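Local atomic coordinates of putative TIM-barrel metal-dependent hydrolase (Mycobacterium avium subsp. paratuberculosis S397, PDB entry 4DZI), a protein that is probably a metal-dependent hydrolase of the amidohydrolase superfamily with a TIM-barrel fold, and carries two cadmium ions in the crystal, probably at its active site. Residues L237-A240 against A241-G245; I384-D387 against N388-L392. One frame throughout, in Å; residues are numbered along the deposited sequence.

Contact 1: residues L237-A240 against A241-G245; sequences LHIA and AAWGG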
loop_
_atom_site.group_PDB
_atom_site.type_symbol
_atom_site.label_atom_id
_atom_site.label_comp_id
_atom_site.label_asym_id
_atom_site.label_seq_id
_atom_site.Cartn_x
_atom_site.Cartn_y
_atom_site.Cartn_z
ATOM N N LEU C 237 1.453 10.921 -2.049
ATOM C CA LEU C 237 0.323 11.658 -1.487
ATOM C C LEU C 237 -0.939 11.527 -2.352
ATOM O O LEU C 237 -2.002 11.890 -1.880
ATOM C CB LEU C 237 0.679 13.116 -1.231
ATOM C CG LEU C 237 1.599 13.286 -0.023
ATOM C CD1 LEU C 237 2.077 14.728 0.095
ATOM C CD2 LEU C 237 0.922 12.842 1.262
ATOM N N HIS C 238 -0.838 11.016 -3.588
ATOM C CA HIS C 238 -2.070 10.778 -4.401
ATOM C C HIS C 238 -3.053 9.797 -3.767
ATOM O O HIS C 238 -4.265 9.898 -3.981
ATOM C CB HIS C 238 -1.775 10.431 -5.869
ATOM C CG HIS C 238 -1.251 9.021 -6.102
ATOM N ND1 HIS C 238 -2.048 8.001 -6.486
ATOM C CD2 HIS C 238 0.048 8.497 -6.035
ATOM C CE1 HIS C 238 -1.306 6.877 -6.636
ATOM N NE2 HIS C 238 -0.024 7.183 -6.359
ATOM N N ILE C 239 -2.555 8.871 -2.957
ATOM C CA ILE C 239 -3.433 7.965 -2.211
ATOM C C ILE C 239 -4.247 8.714 -1.155
ATOM O O ILE C 239 -5.481 8.600 -1.092
ATOM C CB ILE C 239 -2.654 6.809 -1.537
ATOM C CG1 ILE C 239 -1.901 5.977 -2.588
ATOM C CG2 ILE C 239 -3.627 5.922 -0.750
ATOM C CD1 ILE C 239 -1.324 4.688 -2.041
ATOM N N ALA C 240 -3.570 9.482 -0.312
ATOM C CA ALA C 240 -4.298 10.315 0.644
ATOM C C ALA C 240 -5.285 11.213 -0.106
ATOM O O ALA C 240 -6.394 11.463 0.379
ATOM C CB ALA C 240 -3.340 11.142 1.498
ATOM N N ALA C 241 -4.900 11.659 -1.302
ATOM C CA ALA C 241 -5.756 12.530 -2.105
ATOM C C ALA C 241 -7.062 11.836 -2.500
ATOM O O ALA C 241 -8.142 12.431 -2.437
ATOM C CB ALA C 241 -5.023 12.988 -3.351
ATOM N N ALA C 242 -6.942 10.587 -2.909
ATOM C CA ALA C 242 -8.103 9.813 -3.296
ATOM C C ALA C 242 -9.057 9.676 -2.121
ATOM O O ALA C 242 -10.250 9.523 -2.349
ATOM C CB ALA C 242 -7.675 8.443 -3.779
ATOM N N TRP C 243 -8.524 9.694 -0.888
ATOM C CA TRP C 243 -9.314 9.611 0.370
ATOM C C TRP C 243 -9.783 10.948 0.899
ATOM O O TRP C 243 -10.230 11.034 2.027
ATOM C CB TRP C 243 -8.590 8.809 1.452
ATOM C CG TRP C 243 -8.636 7.319 1.163
ATOM C CD1 TRP C 243 -7.746 6.550 0.420
ATOM C CD2 TRP C 243 -9.676 6.395 1.594
ATOM N NE1 TRP C 243 -8.167 5.236 0.368
ATOM C CE2 TRP C 243 -9.329 5.091 1.047
ATOM C CE3 TRP C 243 -10.842 6.529 2.351
ATOM C CZ2 TRP C 243 -10.101 3.971 1.286
ATOM C CZ3 TRP C 243 -11.631 5.399 2.571
ATOM C CH2 TRP C 243 -11.267 4.153 2.065
ATOM N N GLY C 244 -9.709 11.985 0.067
ATOM C CA GLY C 244 -10.225 13.294 0.450
ATOM C C GLY C 244 -9.207 14.206 1.105
ATOM O O GLY C 244 -9.544 15.329 1.496
ATOM N N GLY C 245 -7.964 13.738 1.210
ATOM C CA GLY C 245 -6.898 14.502 1.878
ATOM C C GLY C 245 -6.502 15.774 1.149
ATOM O O GLY C 245 -6.179 15.743 -0.039
#
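I239 and W243, one helical turn apart, set the main side-chain contact here. The indole comes in by the CD1 corner of its five-membered ring, W243 CD1 lying 4.3 Å from I239 CG2, a loose apolar touch. The same corner carries the ring edge to the backbone: W243 CD1 sits 3.4 Å from I239 O, which lies in the indole plane. W243 CG stands beside its own backbone N (chi1 -75°), and that turn brings the edge, not a face, up to the last helical turn. At the ring's nitrogen, NE1 bonds Y236 OH of the second subunit, while L262 of helix 257-263 packs on both I239 and W243. The CB of H238 is directed away from 241-245, and its ring meets H238 of the second subunit nearly at right angles.

Along the backbone, A241 N and A242 N bond L237 O and H238 O in the ordinary i to i+4 way. W243 N reaches I239 O at 3.2 Å, with a weaker bond to A240 O. A240 O also accepts G245 N at 2.9 Å, and G244 N closes on A241 O at 3.0 Å. W243 is the first residue off helical angles, and G244 follows with a positive phi (92°). The paired bonds, 6→1 outside and 5→2 inside, make this a Schellman motif with G244 as C-prime residue, ending helix 237-242 at the dimer interface.

Contact 2: residues I384-D387 against N388-L392; sequences IMRD and NALDL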
loop_
_atom_site.group_PDB
_atom_site.type_symbol
_atom_site.label_atom_id
_atom_site.label_comp_id
_atom_site.label_asym_id
_atom_site.label_seq_id
_atom_site.Cartn_x
_atom_site.Cartn_y
_atom_site.Cartn_z
ATOM N N ILE C 384 27.490 -5.900 9.318
ATOM C CA ILE C 384 26.426 -4.884 9.280
ATOM C C ILE C 384 26.993 -3.462 9.336
ATOM O O ILE C 384 26.540 -2.550 8.610
ATOM C CB ILE C 384 25.440 -5.127 10.428
ATOM C CG1 ILE C 384 24.669 -6.431 10.132
ATOM C CG2 ILE C 384 24.452 -3.977 10.548
ATOM C CD1 ILE C 384 23.829 -6.891 11.303
ATOM N N MET C 385 28.008 -3.268 10.171
ATOM C CA MET C 385 28.590 -1.930 10.330
ATOM C C MET C 385 29.615 -1.492 9.297
ATOM O O MET C 385 29.936 -0.308 9.197
ATOM C CB MET C 385 29.229 -1.817 11.727
ATOM C CG MET C 385 28.262 -2.005 12.888
ATOM S SD MET C 385 26.877 -0.822 12.918
ATOM C CE MET C 385 27.687 0.744 13.186
ATOM N N ARG C 386 30.132 -2.438 8.531
ATOM C CA ARG C 386 31.206 -2.115 7.613
ATOM C C ARG C 386 31.269 -2.969 6.348
ATOM O O ARG C 386 31.237 -2.459 5.239
ATOM C CB ARG C 386 32.518 -2.243 8.385
ATOM C CG ARG C 386 33.721 -1.953 7.536
ATOM C CD ARG C 386 34.984 -2.078 8.354
ATOM N NE ARG C 386 36.057 -1.871 7.397
ATOM C CZ ARG C 386 36.549 -0.688 7.017
ATOM N NH1 ARG C 386 36.139 0.459 7.563
ATOM N NH2 ARG C 386 37.475 -0.651 6.064
ATOM N N ASP C 387 31.376 -4.292 6.497
ATOM C CA ASP C 387 31.738 -5.047 5.308
ATOM C C ASP C 387 30.616 -5.303 4.310
ATOM O O ASP C 387 30.871 -5.471 3.107
ATOM C CB ASP C 387 32.420 -6.329 5.715
ATOM C CG ASP C 387 33.799 -6.057 6.297
ATOM O OD1 ASP C 387 34.513 -5.199 5.745
ATOM O OD2 ASP C 387 34.160 -6.677 7.291
ATOM N N ASN C 388 29.364 -5.338 4.771
ATOM C CA ASN C 388 28.307 -5.515 3.789
ATOM C C ASN C 388 28.254 -4.340 2.818
ATOM O O ASN C 388 27.943 -4.514 1.654
ATOM C CB ASN C 388 26.950 -5.619 4.470
ATOM C CG ASN C 388 26.798 -6.921 5.245
ATOM O OD1 ASN C 388 27.541 -7.879 5.035
ATOM N ND2 ASN C 388 25.832 -6.958 6.137
ATOM N N ALA C 389 28.500 -3.134 3.313
ATOM C CA ALA C 389 28.508 -1.936 2.452
ATOM C C ALA C 389 29.640 -2.048 1.422
ATOM O O ALA C 389 29.474 -1.664 0.285
ATOM C CB ALA C 389 28.678 -0.677 3.283
ATOM N N LEU C 390 30.797 -2.562 1.856
ATOM C CA LEU C 390 31.911 -2.720 0.924
ATOM C C LEU C 390 31.563 -3.790 -0.106
ATOM O O LEU C 390 31.868 -3.636 -1.293
ATOM C CB LEU C 390 33.200 -3.057 1.692
ATOM C CG LEU C 390 33.668 -1.874 2.534
ATOM C CD1 LEU C 390 34.743 -2.318 3.527
ATOM C CD2 LEU C 390 34.202 -0.777 1.624
ATOM N N ASP C 391 30.842 -4.834 0.318
ATOM C CA ASP C 391 30.350 -5.834 -0.637
ATOM C C ASP C 391 29.396 -5.213 -1.692
ATOM O O ASP C 391 29.481 -5.486 -2.897
ATOM C CB ASP C 391 29.561 -6.902 0.103
ATOM C CG ASP C 391 30.423 -7.862 0.926
ATOM O OD1 ASP C 391 31.671 -7.865 0.855
ATOM O OD2 ASP C 391 29.815 -8.633 1.686
ATOM N N LEU C 392 28.462 -4.377 -1.224
ATOM C CA LEU C 392 27.543 -3.681 -2.100
ATOM C C LEU C 392 28.255 -2.861 -3.182
ATOM O O LEU C 392 27.855 -2.903 -4.333
ATOM C CB LEU C 392 26.620 -2.779 -1.267
ATOM C CG LEU C 392 25.818 -1.740 -2.044
ATOM C CD1 LEU C 392 24.697 -2.353 -2.912
ATOM C CD2 LEU C 392 25.222 -0.767 -1.005
HETATM O O HOH W 1 27.957 -2.640 5.986
#
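The CD1 methyl of L390 touches both R386 and D387, by van der Waals contact only. L390 CD1 lies over one face of the R386 guanidinium, 4.1 Å from R386 NH2, and the same methyl, L390 CD1, is 3.6 Å from D387 OD1. With CG anti to the backbone N (chi1 179°) and the chain extended to NE, the stem of R386 crosses L390; R386 CG is 4.2 Å from L390 CD1. N388 takes another side of the helix: its amide lies alongside I384, pointing the same way, with N388 ND2 4.2 Å from I384 CG1. A389 and M385 pack on strand 9-15.

Of the backbone bonds, D391 N to D387 O is a sound helical one at 2.9 Å, whereas L390 N to R386 O is weak at 3.4 Å. The turn at 384-387 is wider, of pi type, and a water sits in it: the water oxygen lies 3.0 Å from I384 O and accepts from A389 N at 2.8 Å, bridging two groups five residues apart.

The polar ends of R386, D387 and N388 find partners beyond the two segments. R386 NH1 forms a salt bridge with E116 and also bonds the carbonyl of R8; D387 OD2 pairs with R382 NE, a turn earlier on the same helix. N388 ND2 bonds I351 O.

The chemistry implies two separate things: within the helix, the water links two backbone groups across the wide turn, while R386 and N388 fasten helix 378-393 to the segments around R8, E116 and I351. With R382 beside it, the D387 carboxylate is probably kept ionised.

How the contacts relate
Contact 1 and contact 2 lie on opposite sides of the chain's centre, 38 Å apart between centres and about 27 Å between nearest atoms, and do not touch. Contact 1 is the more peripheral, its centre 24 Å from that of the chain against 17 Å for contact 2. Their relation to the two cadmium ions is indirect: helix 237-242 follows soon after the metal ligand H230, at the end of strand 227-230, whereas 384-392 packs on strand 9-15, which carries the ligands D13 and H15. Neither contact supplies a metal ligand. Of the two, only contact 1 is touched by the other subunit.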